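Local coordinates for protein hemolysin BL lytic component L1 (Bacillus cereus, PDB 7NMQ) that serves as the lytic component L1 of hemolysin BL, an alpha-helical pore-forming enterotoxin, and so probably helps to breach host cell membranes, at residues G48-L51 with L52-I55; N317-D320 with L321-I325; Q329-K332 with F333-P337. One frame throughout, in Å; residues are numbered along the deposited sequence.

Contact 1 (G48-L51 with L52-I55); sequences GGEL and LKNI
E50 and K53 meet on the outer side of the helix, one turn apart, without closing a salt bridge. In one of the lysine's two conformers, carboxylate oxygen E50 OE1 stays 4.5 Å from K53 NZ and 4.4 Å from its CD. The extended K53 chain runs alongside the E50 side chain, which brings CD and NZ to similar distances from OE1; the opposite charges lie beyond salt-bridge range and probably attract each other only weakly. One residue on, N54 turns its amide back over the preceding turn: with CG beside the backbone N (chi1 -73°), its ND2 comes within 3.3 Å of E50 O, but at an angle too poor for a hydrogen bond. That carbonyl is taken instead by N54 N at 3.0 Å. I55 leans the same way, its CG1 lying 3.2 Å from L51 O, beside the bond that I55 N makes to this oxygen at 2.8 Å.

Beneath these side chains the backbone is regular. L52 N bonds to G48 O and K53 N to G49 O, which with the two bonds already named makes four consecutive i to i+4 links. Other parts of the chain cover the inner face: L51, N54 and I55 all touch N152 of helix 107-154; L51 also meets I165 and I55 meets L162 of helix 161-169, while L52 rests on V37, L39 and L44 of the preceding loop. A charged outer face and a largely aliphatic inner one make this an amphipathic alpha-helical turn near the start of helix 45-103, one of the long helices of the ClyA-like bundle.

Contact 2 (N317-D320 with L321-I325); sequences NYTD and LLDNI
The amide of N324 lies across the end of D320, its plane turned 75° from the carboxylate, and D320 OD2 remains 3.7 Å from N324 ND2. The amide nitrogen gives its hydrogen bond to Y3 OH, near the start of the chain. N324 holds its CG beside its own backbone N (chi1 -75°), which swings the amide back over the carbonyl of D320 and leaves its CG 3.1 Å from D320 O. N324 OD1 is 3.2 Å from that same D320 O, two acceptors that cannot bond each other. The backbone bond beneath is weak: N324 N reaches D320 O at 3.1 Å but at only 132°, and it also bonds to L321 O. The earlier amides are better served. L322 N donates to Y318 O at 2.9 Å and nearly straight, D323 N to T319 O, and L321 N to N317 O at a longer 3.3 Å.

This is the last stretch of helix 275-325, a long member of the ClyA-like bundle, and its polar outer side contrasts with an inner side of L321, Y318 and I325, where Y318 packs on W347 of helix 330-357. The buried Y318 OH hydrogen-bonds to L5 O and weakly to Y87 OH, and the backbone carbonyl I325 O accepts from K107 NZ.

T319 and D323 run side by side, pointing the same way. The threonine methyl CG2 lies 3.7 Å from D323 OD2, while its hydroxyl, on the other branch beside the backbone N, bonds to G315 O one turn back. The D323 carboxylate folds back so that its carbon CG sits 3.3 Å from T319 O.

Contact 3 (Q329-K332 with F333-P337); sequences QDHK and FSLIP
This is a local contact over the first turns of helix 330-357, just after the loop that leads in from helix 275-325. The motif is an N-cap: Q329 stands immediately before the first helical residue and curls its amide round so that OE1 accepts from H331 N at 2.9 Å. The N-H points well at that oxygen but arrives above the carbonyl plane, 62° out of it, so no lone pair is used. The backbone carbonyl of the same glutamine starts the regular pattern by taking F333 N at 3.1 Å, and S334 N follows on D330 O.

From there the helix tightens. L335 N bonds to K332 O, three residues back, and makes only a weak link, 3.4 Å long, to H331 O; I336 N likewise donates to F333 O, three residues back. P337 has no N-H to offer the turn before it, and the helix is kinked there. The inner face belongs to F333 and I336, which pack on L110 of helix 107-154, F333 also touching V102 of helix 45-103. K332, extended throughout, carries its NZ to a weak hydrogen bond with Y3 OH.

On the outer face H331 and L335 meet obliquely in an off-centre CH-pi contact. The leucine methyl CD1 lies 4.2 Å from the centroid of the H331 ring, 29° off its normal, with CE1 the nearest ring atom. H331 ND1 has a bound di(hydroxyethyl)ether, probably from the crystallisation liquor, as hydrogen-bond partner, though the approach is very short and its detail doubtful. S334 reaches back with its hydroxyl placed between its own backbone N and carbonyl carbon (chi1 77°), and OG donates to H331 O at 2.6 Å, in the carbonyl plane and on a lone pair.

In the fold
Contact 1 comes first along the chain, early in helix 45-103; contact 2 lies near the end of helix 275-325, and after a short loop contact 3 starts helix 330-357. Contacts 1 and 2 lie on opposite sides of the chain's centre, their own centres about 63 Å apart, and contact 1 is about 73 Å from contact 3, so they mark the two ends of the long helical bundle. Contacts 2 and 3 are neighbours, with centres about 13 Å apart, and they touch: L321 CD1 is 4.0 Å from I336 CD1, and I325 CG2 is 4.1 Å from F333 CE1. These contacts pack the two successive helices together on either side of their connecting loop.

Contact 1 (G48-L51 with L52-I55)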
ATOM      1  N   GLY A  48     -25.179 -16.023 -22.179  1.00 14.62           N
ATOM      2  CA  GLY A  48     -25.145 -14.925 -21.215  1.00 14.20           C
ATOM      3  C   GLY A  48     -25.449 -15.392 -19.807  1.00 13.01           C
ATOM      4  O   GLY A  48     -24.841 -14.906 -18.859  1.00 13.90           O
ATOM      5  N   GLY A  49     -26.361 -16.336 -19.637  1.00 13.66           N
ATOM      6  CA  GLY A  49     -26.685 -16.885 -18.320  1.00 15.27           C
ATOM      7  C   GLY A  49     -25.501 -17.578 -17.706  1.00 13.00           C
ATOM      8  O   GLY A  49     -25.265 -17.424 -16.520  1.00 14.27           O
ATOM      9  N   GLU A  50     -24.736 -18.299 -18.519  1.00 13.18           N
ATOM     10  CA  GLU A  50     -23.527 -18.988 -18.027  1.00 14.43           C
ATOM     11  C   GLU A  50     -22.492 -17.936 -17.624  1.00 13.48           C
ATOM     12  O   GLU A  50     -21.843 -18.093 -16.566  1.00 13.84           O
ATOM     13  CB  GLU A  50     -23.011 -19.954 -19.083  1.00 17.37           C
ATOM     14  CG  GLU A  50     -23.801 -21.226 -19.182  1.00 23.41           C
ATOM     15  CD  GLU A  50     -23.817 -22.061 -17.906  1.00 27.35           C
ATOM     16  OE1 GLU A  50     -22.756 -22.235 -17.289  1.00 34.57           O
ATOM     17  OE2 GLU A  50     -24.929 -22.491 -17.505  1.00 39.50           O
ATOM     18  N   LEU A  51     -22.316 -16.921 -18.446  1.00 11.90           N
ATOM     19  CA  LEU A  51     -21.335 -15.860 -18.139  1.00 11.91           C
ATOM     20  C   LEU A  51     -21.736 -15.159 -16.854  1.00 11.65           C
ATOM     21  O   LEU A  51     -20.864 -14.914 -16.013  1.00 12.48           O
ATOM     22  CB  LEU A  51     -21.269 -14.857 -19.286  1.00 12.82           C
ATOM     23  CG  LEU A  51     -20.564 -15.373 -20.532  1.00 13.80           C
ATOM     24  CD1 LEU A  51     -20.793 -14.456 -21.692  1.00 15.54           C
ATOM     25  CD2 LEU A  51     -19.086 -15.551 -20.304  1.00 18.12           C
ATOM     26  N   LEU A  52     -23.020 -14.887 -16.677  1.00 11.47           N
ATOM     27  CA  LEU A  52     -23.501 -14.220 -15.445  1.00 12.12           C
ATOM     28  C   LEU A  52     -23.231 -15.119 -14.230  1.00 12.21           C
ATOM     29  O   LEU A  52     -22.811 -14.598 -13.199  1.00 12.54           O
ATOM     30  CB  LEU A  52     -24.992 -13.889 -15.610  1.00 13.01           C
ATOM     31  CG  LEU A  52     -25.644 -13.232 -14.405  1.00 14.04           C
ATOM     32  CD1 LEU A  52     -24.998 -11.899 -14.091  1.00 14.56           C
ATOM     33  CD2 LEU A  52     -27.122 -13.054 -14.684  1.00 15.59           C
ATOM     34  N   LYS A  53     -23.532 -16.420 -14.312  0.50 12.70           N
ATOM     35  CA  LYS A  53     -23.242 -17.367 -13.201  0.50 13.57           C
ATOM     36  C   LYS A  53     -21.751 -17.301 -12.844  0.50 13.08           C
ATOM     37  O   LYS A  53     -21.406 -17.242 -11.656  0.50 13.38           O
ATOM     38  CB  LYS A  53     -23.659 -18.800 -13.551  0.50 15.18           C
ATOM     39  CG  LYS A  53     -22.939 -19.870 -12.736  0.50 16.78           C
ATOM     40  CD  LYS A  53     -23.326 -21.293 -13.064  0.50 19.32           C
ATOM     41  CE  LYS A  53     -22.486 -22.295 -12.311  0.50 21.31           C
ATOM     42  NZ  LYS A  53     -22.413 -23.612 -12.989  0.50 24.92           N
ATOM     43  N   ASN A  54     -20.894 -17.293 -13.861  1.00 12.56           N
ATOM     44  CA  ASN A  54     -19.435 -17.270 -13.654  1.00 13.05           C
ATOM     45  C   ASN A  54     -18.996 -15.932 -13.076  1.00 11.75           C
ATOM     46  O   ASN A  54     -18.126 -15.927 -12.209  1.00 12.43           O
ATOM     47  CB  ASN A  54     -18.719 -17.588 -14.947  1.00 14.22           C
ATOM     48  CG  ASN A  54     -18.887 -19.055 -15.238  1.00 19.04           C
ATOM     49  OD1 ASN A  54     -18.964 -19.875 -14.334  1.00 26.62           O
ATOM     50  ND2 ASN A  54     -18.802 -19.411 -16.476  1.00 25.78           N
ATOM     51  N   ILE A  55     -19.569 -14.838 -13.554  1.00 11.57           N
ATOM     52  CA  ILE A  55     -19.259 -13.494 -13.000  1.00 11.23           C
ATOM     53  C   ILE A  55     -19.593 -13.473 -11.524  1.00 10.90           C
ATOM     54  O   ILE A  55     -18.825 -12.945 -10.719  1.00 11.00           O
ATOM     55  CB  ILE A  55     -19.990 -12.420 -13.793  1.00 11.70           C
ATOM     56  CG1 ILE A  55     -19.277 -12.296 -15.140  1.00 13.19           C
ATOM     57  CG2 ILE A  55     -20.044 -11.129 -12.999  1.00 13.51           C
ATOM     58  CD1 ILE A  55     -19.981 -11.507 -16.170  1.00 15.09           C
TER

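Contact 2 (N317-D320 with L321-I325)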
ATOM      1  N   ASN A 317      27.053  -3.509   7.425  1.00 14.82           N
ATOM      2  CA  ASN A 317      27.689  -2.357   8.096  1.00 14.57           C
ATOM      3  C   ASN A 317      28.015  -2.731   9.552  1.00 13.59           C
ATOM      4  O   ASN A 317      29.110  -2.456  10.046  1.00 14.86           O
ATOM      5  CB  ASN A 317      26.784  -1.135   8.013  1.00 16.47           C
ATOM      6  CG  ASN A 317      26.716  -0.535   6.627  1.00 18.76           C
ATOM      7  OD1 ASN A 317      27.619  -0.703   5.822  1.00 26.79           O
ATOM      8  ND2 ASN A 317      25.684   0.230   6.353  1.00 24.44           N
ATOM      9  N   TYR A 318      27.096  -3.370  10.264  1.00 12.12           N
ATOM     10  CA  TYR A 318      27.355  -3.780  11.660  1.00 11.56           C
ATOM     11  C   TYR A 318      28.399  -4.883  11.683  1.00 12.11           C
ATOM     12  O   TYR A 318      29.193  -4.929  12.638  1.00 12.26           O
ATOM     13  CB  TYR A 318      26.068  -4.291  12.315  1.00 11.47           C
ATOM     14  CG  TYR A 318      25.134  -3.238  12.855  1.00 11.26           C
ATOM     15  CD1 TYR A 318      24.476  -2.343  12.026  1.00 11.44           C
ATOM     16  CD2 TYR A 318      24.919  -3.132  14.205  1.00 12.56           C
ATOM     17  CE1 TYR A 318      23.590  -1.386  12.515  1.00 11.93           C
ATOM     18  CE2 TYR A 318      24.096  -2.148  14.720  1.00 12.80           C
ATOM     19  CZ  TYR A 318      23.408  -1.288  13.875  1.00 12.11           C
ATOM     20  OH  TYR A 318      22.612  -0.322  14.439  1.00 12.89           O
ATOM     21  N   THR A 319      28.392  -5.802  10.722  1.00 12.49           N
ATOM     22  CA  THR A 319      29.385  -6.908  10.700  1.00 14.02           C
ATOM     23  C   THR A 319      30.780  -6.347  10.431  1.00 14.09           C
ATOM     24  O   THR A 319      31.701  -6.836  11.033  1.00 15.16           O
ATOM     25  CB  THR A 319      28.986  -7.951   9.666  1.00 15.32           C
ATOM     26  OG1 THR A 319      27.683  -8.454  10.006  1.00 16.67           O
ATOM     27  CG2 THR A 319      29.956  -9.102   9.624  1.00 18.00           C
ATOM     28  N   ASP A 320      30.897  -5.288   9.658  1.00 14.32           N
ATOM     29  CA  ASP A 320      32.186  -4.590   9.452  1.00 15.18           C
ATOM     30  C   ASP A 320      32.694  -4.063  10.808  1.00 14.67           C
ATOM     31  O   ASP A 320      33.874  -4.271  11.140  1.00 15.81           O
ATOM     32  CB  ASP A 320      32.043  -3.457   8.450  1.00 16.71           C
ATOM     33  CG  ASP A 320      33.359  -2.851   8.063  1.00 17.97           C
ATOM     34  OD1 ASP A 320      34.244  -3.604   7.603  1.00 20.16           O
ATOM     35  OD2 ASP A 320      33.497  -1.646   8.296  1.00 20.15           O
ATOM     36  N   LEU A 321      31.839  -3.422  11.608  1.00 13.73           N
ATOM     37  CA  LEU A 321      32.251  -2.970  12.952  1.00 13.37           C
ATOM     38  C   LEU A 321      32.666  -4.184  13.772  1.00 13.04           C
ATOM     39  O   LEU A 321      33.752  -4.173  14.403  1.00 13.74           O
ATOM     40  CB  LEU A 321      31.102  -2.207  13.615  1.00 12.67           C
ATOM     41  CG  LEU A 321      31.374  -1.761  15.063  1.00 13.04           C
ATOM     42  CD1 LEU A 321      32.699  -1.000  15.195  1.00 14.07           C
ATOM     43  CD2 LEU A 321      30.192  -0.945  15.597  1.00 14.42           C
ATOM     44  N   LEU A 322      31.822  -5.212  13.835  1.00 13.17           N
ATOM     45  CA  LEU A 322      32.110  -6.384  14.683  1.00 13.22           C
ATOM     46  C   LEU A 322      33.485  -6.935  14.312  1.00 14.12           C
ATOM     47  O   LEU A 322      34.289  -7.210  15.222  1.00 15.27           O
ATOM     48  CB  LEU A 322      31.010  -7.417  14.423  1.00 14.22           C
ATOM     49  CG  LEU A 322      31.180  -8.703  15.203  1.00 15.36           C
ATOM     50  CD1 LEU A 322      30.951  -8.471  16.680  1.00 18.53           C
ATOM     51  CD2 LEU A 322      30.244  -9.767  14.669  1.00 18.11           C
ATOM     52  N   ASP A 323      33.761  -7.066  13.031  1.00 14.00           N
ATOM     53  CA  ASP A 323      34.993  -7.743  12.566  1.00 16.20           C
ATOM     54  C   ASP A 323      36.228  -6.892  12.826  1.00 15.84           C
ATOM     55  O   ASP A 323      37.280  -7.455  12.908  1.00 18.75           O
ATOM     56  CB  ASP A 323      34.908  -8.010  11.066  1.00 18.42           C
ATOM     57  CG  ASP A 323      33.979  -9.142  10.706  1.00 22.15           C
ATOM     58  OD1 ASP A 323      33.541  -9.851  11.659  1.00 27.27           O
ATOM     59  OD2 ASP A 323      33.656  -9.284   9.487  1.00 27.38           O
ATOM     60  N   ASN A 324      36.079  -5.583  12.918  1.00 14.22           N
ATOM     61  CA  ASN A 324      37.195  -4.633  13.059  1.00 14.67           C
ATOM     62  C   ASN A 324      37.553  -4.428  14.523  1.00 13.98           C
ATOM     63  O   ASN A 324      38.653  -3.952  14.763  1.00 13.99           O
ATOM     64  CB  ASN A 324      36.799  -3.277  12.497  1.00 15.52           C
ATOM     65  CG  ASN A 324      36.761  -3.206  10.991  1.00 19.20           C
ATOM     66  OD1 ASN A 324      36.972  -4.201  10.276  1.00 24.28           O
ATOM     67  ND2 ASN A 324      36.440  -2.021  10.500  1.00 20.11           N
ATOM     68  N   ILE A 325      36.666  -4.743  15.472  1.00 13.16           N
ATOM     69  CA  ILE A 325      36.920  -4.352  16.886  1.00 13.19           C
ATOM     70  C   ILE A 325      38.182  -5.027  17.411  1.00 14.21           C
ATOM     71  O   ILE A 325      38.961  -4.357  18.115  1.00 14.44           O
ATOM     72  CB  ILE A 325      35.688  -4.683  17.757  1.00 12.62           C
ATOM     73  CG1 ILE A 325      34.606  -3.640  17.486  1.00 12.90           C
ATOM     74  CG2 ILE A 325      36.063  -4.716  19.239  1.00 12.32           C
ATOM     75  CD1 ILE A 325      33.236  -4.028  17.929  1.00 13.27           C
TER

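Contact 3 (Q329-K332 with F333-P337)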
ATOM      1  N   GLN A 329      42.907  -0.097  17.153  1.00 17.38           N
ATOM      2  CA  GLN A 329      43.731   0.613  18.168  1.00 18.89           C
ATOM      3  C   GLN A 329      42.840   1.532  19.013  1.00 17.31           C
ATOM      4  O   GLN A 329      41.680   1.835  18.611  1.00 16.79           O
ATOM      5  CB  GLN A 329      44.923   1.325  17.508  1.00 21.29           C
ATOM      6  CG  GLN A 329      45.979   1.904  18.459  1.00 24.55           C
ATOM      7  CD  GLN A 329      45.737   3.336  18.904  1.00 22.82           C
ATOM      8  OE1 GLN A 329      45.073   4.117  18.253  1.00 26.40           O
ATOM      9  NE2 GLN A 329      46.299   3.728  20.029  1.00 26.53           N
ATOM     10  N   ASP A 330      43.362   1.960  20.165  1.00 16.94           N
ATOM     11  CA  ASP A 330      42.552   2.680  21.170  1.00 17.20           C
ATOM     12  C   ASP A 330      41.910   3.919  20.577  1.00 15.40           C
ATOM     13  O   ASP A 330      40.782   4.221  20.998  1.00 15.88           O
ATOM     14  CB  ASP A 330      43.400   3.128  22.345  1.00 21.12           C
ATOM     15  CG  ASP A 330      43.778   2.034  23.319  1.00 27.91           C
ATOM     16  OD1 ASP A 330      43.321   0.881  23.121  1.00 34.23           O
ATOM     17  OD2 ASP A 330      44.534   2.351  24.280  1.00 37.33           O
ATOM     18  N   HIS A 331      42.593   4.676  19.736  1.00 16.77           N
ATOM     19  CA  HIS A 331      42.036   5.976  19.262  1.00 17.47           C
ATOM     20  C   HIS A 331      40.771   5.703  18.456  1.00 17.35           C
ATOM     21  O   HIS A 331      39.701   6.232  18.817  1.00 16.45           O
ATOM     22  CB  HIS A 331      43.079   6.772  18.454  1.00 19.87           C
ATOM     23  CG  HIS A 331      42.546   8.067  17.954  1.00 24.26           C
ATOM     24  ND1 HIS A 331      42.438   8.338  16.596  1.00 30.20           N
ATOM     25  CD2 HIS A 331      41.945   9.098  18.592  1.00 26.21           C
ATOM     26  CE1 HIS A 331      41.858   9.519  16.425  1.00 29.45           C
ATOM     27  NE2 HIS A 331      41.559  10.016  17.647  1.00 28.91           N
ATOM     28  N   LYS A 332      40.845   4.862  17.447  1.00 18.01           N
ATOM     29  CA  LYS A 332      39.640   4.624  16.623  1.00 17.47           C
ATOM     30  C   LYS A 332      38.535   3.979  17.475  1.00 16.16           C
ATOM     31  O   LYS A 332      37.334   4.317  17.319  1.00 14.96           O
ATOM     32  CB  LYS A 332      39.939   3.725  15.430  1.00 18.63           C
ATOM     33  CG  LYS A 332      38.791   3.677  14.444  1.00 19.64           C
ATOM     34  CD  LYS A 332      39.093   2.877  13.225  1.00 22.68           C
ATOM     35  CE  LYS A 332      37.937   2.957  12.258  1.00 22.87           C
ATOM     36  NZ  LYS A 332      38.209   2.254  10.985  1.00 27.12           N
ATOM     37  N   PHE A 333      38.911   3.107  18.410  1.00 14.77           N
ATOM     38  CA  PHE A 333      37.903   2.460  19.291  1.00 13.51           C
ATOM     39  C   PHE A 333      37.126   3.519  20.071  1.00 13.95           C
ATOM     40  O   PHE A 333      35.909   3.464  20.184  1.00 13.22           O
ATOM     41  CB  PHE A 333      38.612   1.439  20.170  1.00 13.78           C
ATOM     42  CG  PHE A 333      37.684   0.637  21.032  1.00 13.18           C
ATOM     43  CD1 PHE A 333      37.075  -0.508  20.556  1.00 13.55           C
ATOM     44  CD2 PHE A 333      37.499   0.979  22.357  1.00 12.95           C
ATOM     45  CE1 PHE A 333      36.205  -1.227  21.364  1.00 14.19           C
ATOM     46  CE2 PHE A 333      36.633   0.257  23.160  1.00 13.29           C
ATOM     47  CZ  PHE A 333      36.007  -0.859  22.667  1.00 13.56           C
ATOM     48  N   SER A 334      37.828   4.508  20.602  1.00 13.78           N
ATOM     49  CA  SER A 334      37.215   5.592  21.402  1.00 14.22           C
ATOM     50  C   SER A 334      36.249   6.439  20.570  1.00 14.15           C
ATOM     51  O   SER A 334      35.459   7.222  21.176  1.00 15.36           O
ATOM     52  CB  SER A 334      38.298   6.454  22.014  1.00 15.79           C
ATOM     53  OG  SER A 334      38.875   7.356  21.068  1.00 17.79           O
ATOM     54  N   LEU A 335      36.313   6.392  19.244  1.00 13.93           N
ATOM     55  CA  LEU A 335      35.415   7.206  18.368  1.00 15.32           C
ATOM     56  C   LEU A 335      34.124   6.474  18.038  1.00 14.59           C
ATOM     57  O   LEU A 335      33.207   7.109  17.485  1.00 15.53           O
ATOM     58  CB  LEU A 335      36.150   7.611  17.094  1.00 17.34           C
ATOM     59  CG  LEU A 335      37.432   8.411  17.339  1.00 18.45           C
ATOM     60  CD1 LEU A 335      38.082   8.795  16.020  1.00 22.26           C
ATOM     61  CD2 LEU A 335      37.165   9.663  18.190  1.00 18.94           C
ATOM     62  N   ILE A 336      34.016   5.201  18.354  1.00 13.38           N
ATOM     63  CA  ILE A 336      32.788   4.408  18.011  1.00 13.53           C
ATOM     64  C   ILE A 336      31.551   5.112  18.554  1.00 14.07           C
ATOM     65  O   ILE A 336      30.501   5.127  17.911  1.00 14.18           O
ATOM     66  CB  ILE A 336      32.920   2.959  18.499  1.00 14.05           C
ATOM     67  CG1 ILE A 336      33.962   2.201  17.679  1.00 14.20           C
ATOM     68  CG2 ILE A 336      31.591   2.237  18.482  1.00 14.73           C
ATOM     69  CD1 ILE A 336      34.391   0.883  18.317  1.00 14.54           C
ATOM     70  N   PRO A 337      31.574   5.772  19.727  1.00 13.58           N
ATOM     71  CA  PRO A 337      30.348   6.406  20.215  1.00 13.73           C
ATOM     72  C   PRO A 337      29.789   7.471  19.255  1.00 14.73           C
ATOM     73  O   PRO A 337      28.629   7.771  19.375  1.00 15.55           O
ATOM     74  CB  PRO A 337      30.721   6.939  21.596  1.00 14.55           C
ATOM     75  CG  PRO A 337      31.801   5.990  22.035  1.00 15.40           C
ATOM     76  CD  PRO A 337      32.606   5.769  20.766  1.00 15.15           C
TER